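Long-range contact in carbohydrate binding family 6 (Clostridium thermocellum, PDB 5A8C), which hydrolyses terminal non-reducing alpha-L-arabinofuranosyl residues from arabinosides, as a family 43 glycoside hydrolase with a five-bladed beta-propeller fold: residues G151-G164 with M175-V187. Sequence-based numbering, arbitrary orientation. Where two conformers were deposited one is given.
Sequences GVQPAQNMWLFDPG and MYFGGNGQNNIRV
Arg186 grips Val152 O side-on with two nitrogens, fixing the long loop that leads into strand 164-167 against the 173-178/185-190 hairpin of one blade in this five-bladed beta-propeller. NE lies 2.9 Å from Val152 O, in the carbonyl plane on a lone pair, and NH2 reaches the same oxygen through a more bent bond than that of NE. NH2 also makes a weak bond to Pro154 O, while NH1 is held from within the hairpin by the carbonyls of Asn183 and Ile185. Over one face of the guanidinium, near its centre, sits Met158 CE, brought there by the bend of the Met158 chain at chi3.

Farther along the loop, two asparagine amides bind successive carbonyls. Asn184 ND2 donates almost straight to Gln156 O (3.1 Å, 168°), its second bond going to Asn180 O, so the amide bridges loop and turn. Asn180 ND2 bonds Asn157 O at 2.9 Å; with CG anti to the backbone N (chi1 -167°), its amide stacks on the Trp159 ring, the planes 13° apart. The accompanying CH-pi contact puts Asn180 CB 3.4 Å from the centroid of the six-membered ring. Phe210 meets this indole edge-to-face.

Next, Gly178 N donates to Phe161 O, and Gly164 and Tyr176 form an antiparallel hydrogen-bonded pair that begins regular strand pairing. Leu160, centre of an inverse gamma turn, lies with CD1 at the edge of the Phe177 ring in one of its two conformers. Beyond them Asp162, whose OD2 accepts from Ala212 N and also hydrogen-bonds a Tris molecule that probably came from the crystallisation liquor, has its side chain about 5 Å from the calcium ion at the nearest atoms, consistent with the central pocket of the propeller. Between the two segments, a water donates to both Asp162 O and Gly178 O, each 2.9 Å from the water oxygen.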
loop_
_atom_site.group_PDB
_atom_site.type_symbol
_atom_site.label_atom_id
_atom_site.label_comp_id
_atom_site.label_asym_id
_atom_site.label_seq_id
_atom_site.Cartn_x
_atom_site.Cartn_y
_atom_site.Cartn_z
ATOM N N GLY A 151 15.713 -0.694 16.599
ATOM C CA GLY A 151 16.209 -0.632 15.234
ATOM C C GLY A 151 15.566 0.442 14.387
ATOM O O GLY A 151 16.035 0.692 13.266
ATOM N N VAL A 152 14.511 1.071 14.873
ATOM C CA VAL A 152 13.940 2.182 14.121
ATOM C C VAL A 152 14.817 3.413 14.168
ATOM O O VAL A 152 15.338 3.895 13.146
ATOM C CB VAL A 152 12.515 2.499 14.558
ATOM C CG1 VAL A 152 11.996 3.737 13.881
ATOM C CG2 VAL A 152 11.615 1.317 14.225
ATOM N N GLN A 153 15.049 3.889 15.380
ATOM C CA GLN A 153 15.909 5.054 15.583
ATOM C C GLN A 153 17.342 4.574 15.632
ATOM O O GLN A 153 17.559 3.447 16.018
ATOM C CB GLN A 153 15.532 5.795 16.888
ATOM C CG GLN A 153 14.117 6.329 16.825
ATOM C CD GLN A 153 13.798 7.330 17.897
ATOM O OE1 GLN A 153 14.224 8.492 17.828
ATOM N NE2 GLN A 153 13.032 6.897 18.893
ATOM N N PRO A 154 18.338 5.424 15.307
ATOM C CA PRO A 154 18.178 6.819 14.847
ATOM C C PRO A 154 17.602 6.933 13.466
ATOM O O PRO A 154 17.844 6.096 12.588
ATOM C CB PRO A 154 19.600 7.395 14.860
ATOM C CG PRO A 154 20.496 6.220 14.935
ATOM C CD PRO A 154 19.750 5.066 15.504
ATOM N N ALA A 155 16.772 7.942 13.282
ATOM C CA ALA A 155 16.243 8.184 12.006
ATOM C C ALA A 155 16.099 9.731 11.954
ATOM O O ALA A 155 15.748 10.384 12.920
ATOM C CB ALA A 155 14.946 7.422 11.842
ATOM N N GLN A 156 16.475 10.374 10.893
ATOM C CA GLN A 156 16.266 11.790 10.972
ATOM C C GLN A 156 15.256 11.936 9.916
ATOM O O GLN A 156 15.461 11.391 8.968
ATOM C CB GLN A 156 17.556 12.521 10.626
ATOM C CG GLN A 156 18.719 12.064 11.372
ATOM C CD GLN A 156 18.874 12.699 12.742
ATOM O OE1 GLN A 156 17.980 13.360 13.245
ATOM N NE2 GLN A 156 20.046 12.532 13.336
ATOM N N ASN A 157 14.220 12.676 10.221
ATOM C CA ASN A 157 13.141 13.057 9.309
ATOM C C ASN A 157 12.280 11.929 8.792
ATOM O O ASN A 157 11.568 12.088 7.853
ATOM C CB ASN A 157 13.842 13.716 8.143
ATOM C CG ASN A 157 14.614 14.954 8.607
ATOM O OD1 ASN A 157 14.085 15.697 9.405
ATOM N ND2 ASN A 157 15.751 15.195 8.088
ATOM N N MET A 158 12.387 10.782 9.446
ATOM C CA MET A 158 11.559 9.645 8.961
ATOM C C MET A 158 10.071 9.824 9.216
ATOM O O MET A 158 9.652 10.363 10.196
ATOM C CB MET A 158 11.982 8.277 9.557
ATOM C CG MET A 158 11.241 6.919 9.108
ATOM S SD MET A 158 11.622 5.659 10.330
ATOM C CE MET A 158 12.758 5.378 9.204
ATOM N N TRP A 159 9.311 9.269 8.272
ATOM C CA TRP A 159 7.876 9.136 8.417
ATOM C C TRP A 159 7.633 7.669 8.745
ATOM O O TRP A 159 7.851 6.809 7.933
ATOM C CB TRP A 159 7.091 9.583 7.191
ATOM C CG TRP A 159 7.264 11.012 6.837
ATOM C CD1 TRP A 159 7.421 12.068 7.680
ATOM C CD2 TRP A 159 7.244 11.566 5.498
ATOM N NE1 TRP A 159 7.557 13.234 6.960
ATOM C CE2 TRP A 159 7.419 12.963 5.619
ATOM C CE3 TRP A 159 7.142 11.005 4.204
ATOM C CZ2 TRP A 159 7.490 13.810 4.511
ATOM C CZ3 TRP A 159 7.224 11.854 3.132
ATOM C CH2 TRP A 159 7.382 13.247 3.277
ATOM N N LEU A 160 7.195 7.424 9.984
ATOM C CA LEU A 160 7.034 6.051 10.435
ATOM C C LEU A 160 5.625 5.571 10.016
ATOM O O LEU A 160 4.673 5.607 10.795
ATOM C CB LEU A 160 7.338 5.933 11.905
ATOM C CG LEU A 160 7.601 4.517 12.379
ATOM C CD1 LEU A 160 8.928 4.073 11.884
ATOM C CD2 LEU A 160 7.787 4.575 13.890
ATOM N N PHE A 161 5.518 5.159 8.759
ATOM C CA PHE A 161 4.228 4.876 8.184
ATOM C C PHE A 161 4.351 3.943 6.989
ATOM O O PHE A 161 5.433 3.434 6.643
ATOM C CB PHE A 161 3.436 6.174 7.919
ATOM C CG PHE A 161 3.909 7.075 6.819
ATOM C CD1 PHE A 161 4.897 6.757 5.875
ATOM C CD2 PHE A 161 3.260 8.294 6.670
ATOM C CE1 PHE A 161 5.226 7.604 4.859
ATOM C CE2 PHE A 161 3.589 9.153 5.627
ATOM C CZ PHE A 161 4.548 8.790 4.698
ATOM N N ASP A 162 3.203 3.754 6.306
ATOM C CA ASP A 162 3.135 3.100 5.002
ATOM C C ASP A 162 3.678 1.651 5.021
ATOM O O ASP A 162 4.572 1.298 4.253
ATOM C CB ASP A 162 3.772 3.928 3.888
ATOM C CG ASP A 162 2.949 5.128 3.422
ATOM O OD1 ASP A 162 1.976 5.507 4.095
ATOM O OD2 ASP A 162 3.365 5.653 2.360
ATOM N N PRO A 163 3.108 0.805 5.864
ATOM C CA PRO A 163 3.577 -0.565 5.929
ATOM C C PRO A 163 3.373 -1.320 4.653
ATOM O O PRO A 163 2.366 -1.171 3.956
ATOM C CB PRO A 163 2.728 -1.191 7.030
ATOM C CG PRO A 163 1.449 -0.372 7.002
ATOM C CD PRO A 163 1.919 1.013 6.721
ATOM N N GLY A 164 4.284 -2.245 4.372
ATOM C CA GLY A 164 4.160 -3.246 3.322
ATOM C C GLY A 164 4.581 -4.586 3.858
ATOM O O GLY A 164 5.756 -4.749 4.186
ATOM N N MET A 175 7.694 -6.822 7.722
ATOM C CA MET A 175 7.049 -5.527 7.491
ATOM C C MET A 175 8.100 -4.523 7.056
ATOM O O MET A 175 9.003 -4.234 7.848
ATOM C CB MET A 175 6.314 -5.024 8.691
ATOM C CG MET A 175 5.667 -3.660 8.445
ATOM S SD MET A 175 5.087 -2.745 9.875
ATOM C CE MET A 175 3.693 -3.750 10.140
ATOM N N TYR A 176 7.934 -3.981 5.868
ATOM C CA TYR A 176 8.735 -2.866 5.360
ATOM C C TYR A 176 7.974 -1.579 5.636
ATOM O O TYR A 176 6.741 -1.567 5.530
ATOM C CB TYR A 176 8.961 -3.026 3.830
ATOM C CG TYR A 176 9.641 -4.318 3.447
ATOM C CD1 TYR A 176 8.971 -5.536 3.425
ATOM C CD2 TYR A 176 11.019 -4.351 3.134
ATOM C CE1 TYR A 176 9.604 -6.723 3.111
ATOM C CE2 TYR A 176 11.638 -5.538 2.797
ATOM C CZ TYR A 176 10.951 -6.737 2.799
ATOM O OH TYR A 176 11.502 -7.934 2.471
ATOM N N PHE A 177 8.654 -0.498 6.004
ATOM C CA PHE A 177 7.947 0.731 6.352
ATOM C C PHE A 177 8.947 1.891 6.303
ATOM O O PHE A 177 10.149 1.682 6.112
ATOM C CB PHE A 177 7.261 0.615 7.735
ATOM C CG PHE A 177 8.216 0.334 8.871
ATOM C CD1 PHE A 177 8.618 -0.969 9.150
ATOM C CD2 PHE A 177 8.639 1.339 9.706
ATOM C CE1 PHE A 177 9.467 -1.239 10.237
ATOM C CE2 PHE A 177 9.461 1.091 10.795
ATOM C CZ PHE A 177 9.848 -0.208 11.060
ATOM N N GLY A 178 8.423 3.082 6.493
ATOM C CA GLY A 178 9.266 4.265 6.509
ATOM C C GLY A 178 8.837 5.299 5.492
ATOM O O GLY A 178 7.835 5.163 4.781
ATOM N N GLY A 179 9.630 6.357 5.379
ATOM C CA GLY A 179 9.315 7.429 4.499
ATOM C C GLY A 179 10.312 8.568 4.618
ATOM O O GLY A 179 10.994 8.704 5.619
ATOM N N ASN A 180 10.395 9.360 3.564
ATOM C CA ASN A 180 11.093 10.633 3.520
ATOM C C ASN A 180 12.610 10.471 3.601
ATOM O O ASN A 180 13.277 11.098 4.419
ATOM C CB ASN A 180 10.617 11.598 4.594
ATOM C CG ASN A 180 11.097 12.987 4.367
ATOM O OD1 ASN A 180 11.285 13.424 3.242
ATOM N ND2 ASN A 180 11.298 13.714 5.441
ATOM N N GLY A 181 13.183 9.662 2.730
ATOM C CA GLY A 181 14.652 9.638 2.550
ATOM C C GLY A 181 15.149 8.318 2.100
ATOM O O GLY A 181 14.669 7.265 2.491
ATOM N N GLN A 182 16.243 8.378 1.311
ATOM C CA GLN A 182 16.903 7.207 0.793
ATOM C C GLN A 182 17.146 6.133 1.822
ATOM O O GLN A 182 17.005 4.943 1.530
ATOM C CB GLN A 182 18.225 7.606 0.137
ATOM C CG GLN A 182 19.062 6.454 -0.326
ATOM C CD GLN A 182 20.431 6.905 -0.730
ATOM O OE1 GLN A 182 20.605 7.550 -1.745
ATOM N NE2 GLN A 182 21.439 6.571 0.068
ATOM N N ASN A 183 17.598 6.516 3.013
ATOM C CA ASN A 183 17.980 5.574 4.066
ATOM C C ASN A 183 16.938 5.478 5.176
ATOM O O ASN A 183 17.247 4.978 6.258
ATOM C CB ASN A 183 19.361 6.002 4.647
ATOM C CG ASN A 183 20.382 6.125 3.590
ATOM O OD1 ASN A 183 20.500 5.272 2.698
ATOM N ND2 ASN A 183 21.033 7.250 3.540
ATOM N N ASN A 184 15.724 5.948 4.903
ATOM C CA ASN A 184 14.633 5.933 5.856
ATOM C C ASN A 184 13.642 4.797 5.604
ATOM O O ASN A 184 12.471 4.914 5.964
ATOM C CB ASN A 184 13.931 7.307 5.916
ATOM C CG ASN A 184 14.666 8.265 6.840
ATOM O OD1 ASN A 184 15.451 7.874 7.681
ATOM N ND2 ASN A 184 14.378 9.542 6.735
ATOM N N ILE A 185 14.126 3.697 5.055
ATOM C CA ILE A 185 13.362 2.459 4.981
ATOM C C ILE A 185 13.788 1.582 6.150
ATOM O O ILE A 185 14.977 1.488 6.513
ATOM C CB ILE A 185 13.667 1.687 3.678
ATOM C CG1 ILE A 185 13.505 2.540 2.439
ATOM C CG2 ILE A 185 12.817 0.423 3.614
ATOM C CD1 ILE A 185 14.179 1.998 1.217
ATOM N N ARG A 186 12.815 0.929 6.759
ATOM C CA ARG A 186 13.059 -0.076 7.781
ATOM C C ARG A 186 12.321 -1.351 7.417
ATOM O O ARG A 186 11.291 -1.320 6.741
ATOM C CB ARG A 186 12.599 0.413 9.150
ATOM C CG ARG A 186 13.324 1.646 9.657
ATOM C CD ARG A 186 14.779 1.404 10.020
ATOM N NE ARG A 186 15.454 2.603 10.515
ATOM C CZ ARG A 186 15.995 3.546 9.757
ATOM N NH1 ARG A 186 15.972 3.460 8.446
ATOM N NH2 ARG A 186 16.599 4.584 10.320
ATOM N N VAL A 187 12.837 -2.479 7.885
ATOM C CA VAL A 187 12.147 -3.746 7.766
ATOM C C VAL A 187 12.314 -4.505 9.070
ATOM O O VAL A 187 13.404 -4.560 9.643
ATOM C CB VAL A 187 12.599 -4.558 6.527
ATOM C CG1 VAL A 187 14.116 -4.822 6.506
ATOM C CG2 VAL A 187 11.825 -5.838 6.391
HETATM O O HOH W 1 17.580 9.220 8.691
HETATM O O HOH W 2 6.887 2.849 3.376
#